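Malonate decarboxylase subunit alpha (Acinetobacter baumannii ATCC 17978, PDB 6MPR) probably acts as the acyl carrier protein transferase of malonate decarboxylase, swapping acetyl for malonyl before carbon dioxide is released from malonate. Local coordinates at residues K545-L550 / Y558-K563; K240-V245 / T274-L279; G175-D180 / Q227-E232. All coordinates share one frame; numbering follows the deposited sequence.

Contact 1 (K545-L550 / Y558-K563)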
# COMPACT_ATOMS: atom_id res chain seq x y z
N LYS A 545 -17.38 -15.75 -28.16
CA LYS A 545 -16.45 -16.68 -28.80
C LYS A 545 -15.29 -15.99 -29.51
O LYS A 545 -14.32 -16.67 -29.89
CB LYS A 545 -17.21 -17.55 -29.82
CG LYS A 545 -17.87 -18.79 -29.25
CD LYS A 545 -18.99 -18.44 -28.30
CE LYS A 545 -19.85 -19.65 -27.98
NZ LYS A 545 -21.01 -19.26 -27.14
N ASN A 546 -15.37 -14.69 -29.73
CA ASN A 546 -14.36 -13.98 -30.51
C ASN A 546 -14.48 -12.50 -30.20
O ASN A 546 -15.37 -12.07 -29.46
CB ASN A 546 -14.50 -14.28 -32.01
CG ASN A 546 -15.92 -14.03 -32.52
OD1 ASN A 546 -16.57 -13.05 -32.15
ND2 ASN A 546 -16.40 -14.92 -33.38
N ILE A 547 -13.59 -11.71 -30.81
CA ILE A 547 -13.58 -10.27 -30.59
C ILE A 547 -14.86 -9.63 -31.11
O ILE A 547 -15.45 -8.76 -30.45
CB ILE A 547 -12.33 -9.65 -31.24
CG1 ILE A 547 -11.05 -10.02 -30.48
CG2 ILE A 547 -12.48 -8.15 -31.41
CD1 ILE A 547 -10.83 -9.25 -29.19
N ALA A 548 -15.30 -10.01 -32.31
CA ALA A 548 -16.55 -9.48 -32.85
C ALA A 548 -17.69 -9.65 -31.86
O ALA A 548 -18.55 -8.77 -31.72
CB ALA A 548 -16.89 -10.16 -34.18
N ASP A 549 -17.70 -10.77 -31.14
CA ASP A 549 -18.74 -11.01 -30.14
C ASP A 549 -18.65 -10.00 -29.00
O ASP A 549 -19.68 -9.55 -28.48
CB ASP A 549 -18.63 -12.43 -29.61
CG ASP A 549 -19.34 -13.44 -30.50
OD1 ASP A 549 -19.92 -13.04 -31.53
OD2 ASP A 549 -19.30 -14.64 -30.16
N LEU A 550 -17.42 -9.63 -28.61
CA LEU A 550 -17.27 -8.61 -27.58
C LEU A 550 -17.76 -7.26 -28.07
O LEU A 550 -18.40 -6.52 -27.31
CB LEU A 550 -15.80 -8.52 -27.13
CG LEU A 550 -15.28 -9.77 -26.40
CD1 LEU A 550 -13.82 -9.63 -26.05
CD2 LEU A 550 -16.10 -10.03 -25.14
N TYR A 558 -17.01 -0.92 -27.74
CA TYR A 558 -15.65 -1.42 -27.77
C TYR A 558 -15.10 -1.35 -29.20
O TYR A 558 -15.72 -1.84 -30.14
CB TYR A 558 -15.59 -2.86 -27.25
CG TYR A 558 -14.24 -3.53 -27.40
CD1 TYR A 558 -13.08 -2.89 -26.99
CD2 TYR A 558 -14.12 -4.79 -27.97
CE1 TYR A 558 -11.83 -3.50 -27.15
CE2 TYR A 558 -12.88 -5.40 -28.13
CZ TYR A 558 -11.74 -4.75 -27.72
OH TYR A 558 -10.51 -5.35 -27.86
N GLN A 559 -13.93 -0.73 -29.35
CA GLN A 559 -13.31 -0.51 -30.66
C GLN A 559 -11.95 -1.21 -30.64
O GLN A 559 -10.96 -0.63 -30.19
CB GLN A 559 -13.15 0.98 -30.95
CG GLN A 559 -14.42 1.77 -30.75
CD GLN A 559 -14.21 3.27 -30.94
OE1 GLN A 559 -14.38 3.79 -32.05
NE2 GLN A 559 -13.84 3.97 -29.87
N PRO A 560 -11.87 -2.45 -31.12
CA PRO A 560 -10.64 -3.24 -30.98
C PRO A 560 -9.47 -2.56 -31.66
O PRO A 560 -9.60 -2.05 -32.79
CB PRO A 560 -10.98 -4.57 -31.67
CG PRO A 560 -12.47 -4.63 -31.67
CD PRO A 560 -12.97 -3.23 -31.73
N PRO A 561 -8.31 -2.53 -31.01
CA PRO A 561 -7.11 -1.98 -31.66
C PRO A 561 -6.60 -2.91 -32.76
O PRO A 561 -7.08 -4.03 -32.95
CB PRO A 561 -6.11 -1.85 -30.51
CG PRO A 561 -6.56 -2.85 -29.49
CD PRO A 561 -8.06 -2.93 -29.61
N ALA A 562 -5.59 -2.41 -33.48
CA ALA A 562 -5.05 -3.13 -34.64
C ALA A 562 -4.65 -4.57 -34.32
O ALA A 562 -4.74 -5.45 -35.18
CB ALA A 562 -3.85 -2.36 -35.20
N LYS A 563 -4.19 -4.83 -33.10
CA LYS A 563 -3.79 -6.18 -32.74
C LYS A 563 -4.96 -7.16 -32.81
O LYS A 563 -4.77 -8.34 -33.12
CB LYS A 563 -3.18 -6.19 -31.33
CG LYS A 563 -2.56 -7.50 -30.92
CD LYS A 563 -1.87 -7.39 -29.58
CE LYS A 563 -1.23 -8.72 -29.19
NZ LYS A 563 -0.17 -9.14 -30.14
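I547 and L550 receive Y558 and P560 where the tail after helix 547-553 folds back over the first turn of that N-capped helix. The contact is apolar, with no hydrogen bond across it. The closest approach is I547 CG2 to P560 CG, at 3.5 Å. These two side chains pass each other in opposite directions. The Y558 side chain crosses that of I547 at about a right angle, with Y558 OH 4.1 Å from I547 CD1. Next to it, L550 CB lies 4.2 Å from Y558 CD2. Y558 CG is anti to its backbone N (chi1 172°), which carries the ring toward the helix. P560 N lies over the centre of one face of the Y558 ring, 4.0 Å above its plane. Further out, Y558 also packs on V551, M327 and I307, and L550 reaches P308 of helix 307-311. The backbone of Q559 pairs with G326. The helix start is capped by N546, its N-cap residue. K545 N gives a hydrogen bond to the anti lone pair of D549 OD2. In the cap itself, D549 N donates to N546 OD1 at 2.7 Å, nearly in line with the side-chain C=O.

Contact 2 (K240-V245 / T274-L279)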
# COMPACT_ATOMS: atom_id res chain seq x y z
N LYS A 240 -11.19 -16.12 -29.14
CA LYS A 240 -11.10 -17.21 -30.11
C LYS A 240 -10.02 -18.22 -29.74
O LYS A 240 -10.10 -19.38 -30.17
CB LYS A 240 -10.85 -16.69 -31.52
CG LYS A 240 -9.39 -16.34 -31.79
CD LYS A 240 -9.13 -16.06 -33.28
CE LYS A 240 -7.74 -15.47 -33.46
NZ LYS A 240 -7.30 -15.39 -34.88
N HIS A 241 -9.03 -17.81 -28.94
CA HIS A 241 -7.93 -18.67 -28.53
C HIS A 241 -8.17 -19.38 -27.21
O HIS A 241 -7.31 -20.15 -26.76
CB HIS A 241 -6.64 -17.85 -28.43
CG HIS A 241 -6.10 -17.43 -29.76
ND1 HIS A 241 -5.61 -16.16 -29.99
CD2 HIS A 241 -5.96 -18.10 -30.92
CE1 HIS A 241 -5.20 -16.07 -31.24
NE2 HIS A 241 -5.40 -17.24 -31.83
N ILE A 242 -9.32 -19.15 -26.56
CA ILE A 242 -9.65 -19.90 -25.35
C ILE A 242 -10.01 -21.34 -25.74
O ILE A 242 -10.79 -21.57 -26.67
CB ILE A 242 -10.80 -19.22 -24.59
CG1 ILE A 242 -10.41 -17.81 -24.15
CG2 ILE A 242 -11.20 -20.05 -23.39
CD1 ILE A 242 -11.58 -16.96 -23.64
N LYS A 243 -9.46 -22.30 -25.01
CA LYS A 243 -9.64 -23.71 -25.31
C LYS A 243 -10.51 -24.41 -24.26
O LYS A 243 -10.77 -23.85 -23.19
CB LYS A 243 -8.26 -24.40 -25.42
CG LYS A 243 -7.34 -23.70 -26.44
CD LYS A 243 -6.13 -24.54 -26.80
CE LYS A 243 -5.07 -24.45 -25.74
NZ LYS A 243 -4.34 -25.75 -25.60
N PRO A 244 -11.02 -25.61 -24.57
CA PRO A 244 -11.78 -26.36 -23.55
C PRO A 244 -11.08 -26.50 -22.20
O PRO A 244 -11.75 -26.39 -21.17
CB PRO A 244 -11.98 -27.73 -24.22
CG PRO A 244 -12.06 -27.41 -25.67
CD PRO A 244 -11.10 -26.26 -25.89
N VAL A 245 -9.77 -26.72 -22.18
CA VAL A 245 -9.05 -26.85 -20.91
C VAL A 245 -9.17 -25.57 -20.08
O VAL A 245 -9.29 -25.63 -18.85
CB VAL A 245 -7.58 -27.25 -21.15
CG1 VAL A 245 -6.82 -26.16 -21.93
CG2 VAL A 245 -6.87 -27.53 -19.83
N THR A 274 -8.04 -16.97 -16.90
CA THR A 274 -8.94 -16.07 -16.20
C THR A 274 -9.93 -15.40 -17.15
O THR A 274 -11.02 -15.01 -16.72
CB THR A 274 -8.15 -15.02 -15.40
OG1 THR A 274 -7.19 -14.37 -16.25
CG2 THR A 274 -7.43 -15.68 -14.22
N ALA A 275 -9.57 -15.25 -18.43
CA ALA A 275 -10.54 -14.74 -19.40
C ALA A 275 -11.73 -15.69 -19.52
O ALA A 275 -12.89 -15.24 -19.61
CB ALA A 275 -9.88 -14.55 -20.76
N ALA A 276 -11.47 -16.99 -19.51
CA ALA A 276 -12.54 -17.98 -19.52
C ALA A 276 -13.46 -17.82 -18.31
O ALA A 276 -14.68 -17.94 -18.43
CB ALA A 276 -11.97 -19.41 -19.58
N ILE A 277 -12.89 -17.55 -17.13
CA ILE A 277 -13.72 -17.30 -15.94
C ILE A 277 -14.66 -16.13 -16.19
O ILE A 277 -15.88 -16.23 -16.00
CB ILE A 277 -12.84 -17.03 -14.71
CG1 ILE A 277 -12.14 -18.31 -14.24
CG2 ILE A 277 -13.67 -16.45 -13.57
CD1 ILE A 277 -11.17 -18.06 -13.10
N GLU A 278 -14.09 -14.99 -16.62
CA GLU A 278 -14.89 -13.80 -16.89
C GLU A 278 -16.00 -14.09 -17.89
O GLU A 278 -17.13 -13.62 -17.73
CB GLU A 278 -13.97 -12.68 -17.39
CG GLU A 278 -12.86 -12.31 -16.38
CD GLU A 278 -11.73 -11.47 -16.96
OE1 GLU A 278 -11.90 -10.86 -18.04
OE2 GLU A 278 -10.65 -11.44 -16.32
N LEU A 279 -15.70 -14.88 -18.93
CA LEU A 279 -16.65 -15.13 -20.01
C LEU A 279 -17.67 -16.23 -19.70
O LEU A 279 -18.66 -16.33 -20.42
CB LEU A 279 -15.91 -15.47 -21.30
CG LEU A 279 -15.24 -14.25 -21.93
CD1 LEU A 279 -14.34 -14.65 -23.10
CD2 LEU A 279 -16.30 -13.24 -22.38
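This is a buried, wholly apolar contact between the loop that leads into helix 244-261 and one face of helix 272-287. One side chain, I242, supplies all of it from the loop side. On the helix it meets A275, A276 and L279, which form a small patch on one face. Both branches of I242 take part. CG2 is anti to the backbone N and lies over the first turn of the segment, with I242 CG2 3.9 Å from A276 CB. The longer branch runs on to its end, where I242 CD1 sits 4.1 Å from A275 CB. The same methyl makes the tightest touch, with I242 CD1 3.6 Å from L279 CD1. The I242 and L279 side chains cross obliquely. The two alanines are short, so the isoleucine comes close to the helix backbone: I242 CA and A276 CA are 6.8 Å apart. L542 packs on both I242 and L279, and F272, at the start of helix 272-287, also touches I242. I242 O accepts a hydrogen bond from R539 NH1. K243, the next residue, is the N-cap of helix 244-261. On another side of helix 272-287, E278 OE1 is hydrogen-bonded to T305, and OE2 to H268 and H303. Helix 272-287 joins the neighbouring parallel strands 265-268 and 297-299. The contact therefore packs a preceding loop against the helix of a beta-alpha-beta crossover, the repeating element of an alpha/beta fold.

Contact 3 (G175-D180 / Q227-E232)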
# COMPACT_ATOMS: atom_id res chain seq x y z
N GLY A 175 -5.52 11.25 -17.68
CA GLY A 175 -6.73 10.58 -18.12
C GLY A 175 -6.77 9.09 -17.82
O GLY A 175 -6.33 8.63 -16.75
N PRO A 176 -7.30 8.30 -18.76
CA PRO A 176 -7.36 6.84 -18.55
C PRO A 176 -6.01 6.22 -18.30
O PRO A 176 -5.93 5.17 -17.65
CB PRO A 176 -7.99 6.32 -19.85
CG PRO A 176 -8.77 7.50 -20.39
CD PRO A 176 -7.98 8.73 -20.00
N SER A 177 -4.92 6.83 -18.77
CA SER A 177 -3.59 6.25 -18.60
C SER A 177 -2.80 6.93 -17.50
O SER A 177 -1.56 7.02 -17.58
CB SER A 177 -2.83 6.29 -19.93
OG SER A 177 -3.47 5.43 -20.84
N THR A 178 -3.49 7.43 -16.47
CA THR A 178 -2.82 8.00 -15.30
C THR A 178 -1.82 7.01 -14.70
O THR A 178 -0.66 7.35 -14.46
CB THR A 178 -3.87 8.42 -14.28
OG1 THR A 178 -4.64 9.53 -14.81
CG2 THR A 178 -3.21 8.86 -12.98
N GLU A 179 -2.24 5.75 -14.50
CA GLU A 179 -1.34 4.67 -14.08
C GLU A 179 -0.46 5.05 -12.89
O GLU A 179 -0.98 5.44 -11.83
CB GLU A 179 -0.46 4.21 -15.26
CG GLU A 179 -1.25 3.41 -16.33
CD GLU A 179 -0.35 2.83 -17.43
OE1 GLU A 179 0.47 1.93 -17.15
OE2 GLU A 179 -0.48 3.28 -18.59
N ASP A 180 0.88 4.93 -13.06
CA ASP A 180 1.83 5.18 -11.98
C ASP A 180 2.16 6.65 -11.79
O ASP A 180 2.79 6.99 -10.78
CB ASP A 180 3.20 4.49 -12.21
CG ASP A 180 3.10 3.08 -12.82
OD1 ASP A 180 2.24 2.82 -13.68
OD2 ASP A 180 3.96 2.24 -12.48
N GLN A 227 5.58 12.13 -31.36
CA GLN A 227 4.42 11.33 -31.72
C GLN A 227 3.76 10.87 -30.43
O GLN A 227 4.40 10.89 -29.37
CB GLN A 227 4.84 10.13 -32.59
CG GLN A 227 5.81 9.19 -31.89
CD GLN A 227 6.26 8.08 -32.79
OE1 GLN A 227 6.24 6.91 -32.42
NE2 GLN A 227 6.68 8.43 -33.99
N PRO A 228 2.48 10.51 -30.47
CA PRO A 228 1.77 10.19 -29.22
C PRO A 228 2.47 9.09 -28.44
O PRO A 228 3.09 8.20 -29.03
CB PRO A 228 0.39 9.73 -29.70
CG PRO A 228 0.22 10.42 -31.03
CD PRO A 228 1.59 10.44 -31.64
N PHE A 229 2.38 9.18 -27.10
CA PHE A 229 3.08 8.21 -26.26
C PHE A 229 2.69 6.78 -26.61
O PHE A 229 1.54 6.49 -26.97
CB PHE A 229 2.87 8.49 -24.75
CG PHE A 229 1.45 8.29 -24.23
CD1 PHE A 229 0.93 7.01 -24.00
CD2 PHE A 229 0.67 9.38 -23.88
CE1 PHE A 229 -0.36 6.84 -23.49
CE2 PHE A 229 -0.61 9.23 -23.38
CZ PHE A 229 -1.14 7.94 -23.18
N TYR A 230 3.69 5.90 -26.57
CA TYR A 230 3.53 4.51 -26.94
C TYR A 230 2.74 3.75 -25.88
O TYR A 230 2.97 3.91 -24.68
CB TYR A 230 4.90 3.86 -27.10
CG TYR A 230 4.87 2.40 -27.48
CD1 TYR A 230 4.73 2.03 -28.80
CD2 TYR A 230 4.97 1.40 -26.52
CE1 TYR A 230 4.70 0.70 -29.18
CE2 TYR A 230 4.94 0.05 -26.89
CZ TYR A 230 4.81 -0.28 -28.22
OH TYR A 230 4.78 -1.60 -28.63
N ILE A 231 1.82 2.90 -26.34
CA ILE A 231 1.10 2.00 -25.45
C ILE A 231 0.50 0.87 -26.29
O ILE A 231 -0.05 1.12 -27.36
CB ILE A 231 0.02 2.75 -24.63
CG1 ILE A 231 -0.75 1.78 -23.74
CG2 ILE A 231 -0.92 3.55 -25.53
CD1 ILE A 231 -1.63 2.49 -22.72
N GLU A 232 0.63 -0.39 -25.78
CA GLU A 232 0.13 -1.64 -26.37
C GLU A 232 -1.12 -2.13 -25.66
O GLU A 232 -1.31 -1.87 -24.47
CB GLU A 232 1.16 -2.76 -26.26
CG GLU A 232 2.50 -2.52 -26.83
CD GLU A 232 3.31 -3.80 -26.77
OE1 GLU A 232 3.01 -4.73 -27.55
OE2 GLU A 232 4.21 -3.90 -25.92
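S177 faces F229 and I231 where two loops of the alpha/beta fold meet. S177 lies in a type I beta turn, G175-T178, between strand 172-173 and helix 181-189. F229 and I231 belong to the loop that follows strand 221-224 of the parallel sheet. The F229 ring stands with its far end at the serine: F229 CZ is 4.0 Å from S177 CB. Its CG lies between the backbone N and the carbonyl carbon (chi1 67°), which sends the ring toward S177. The ring meets S177 obliquely. I231 reaches in as an extended chain, with CG1 anti to the backbone N (chi1 178°). Its terminal methyl ends beside the same serine, I231 CD1 being 3.9 Å from S177 OG. S177 thus touches an aromatic ring and a methyl group at once, and the contact across the loops is van der Waals packing. E179 joins from its own loop, with OE2 4.4 Å from I231 CD1. Its carboxylate is held by other residues: OE1 forms a salt bridge with R350, and Q69 N and K70 N donate to OE1 and OE2. The opposing loop is fixed by N200 at F229 N and D73 at Y230 N. Within the turn, G175 O accepts from both T178 N, at 3.1 Å, and T178 OG1, at 2.7 Å. The hydroxyl also bonds T174 OG1, and toward G175 it lies in the carbonyl plane on a lone pair.

In the fold
From the N terminus, contact 3 comes first. It closes 46 residues and joins the loop before helix 181-189 to the loop after strand 221-224 of the parallel sheet. Contact 2 follows and closes 28 residues holding most of helix 244-261 and strand 265-268, beside the mixed sheet. Contact 1 is last, closing seven residues: the end of helix 547-553 and the turn after it. The three lie in series, with no nesting or crossing. Contacts 1 and 2 touch through L550 CD2 and L279 CD2, and R539 bonds to both K545 O and I242 O. The C-terminal helix 547-553 thus lies against helix 272-287. Contact 3 stays separate, its nearest atoms about 6 Å from contact 1.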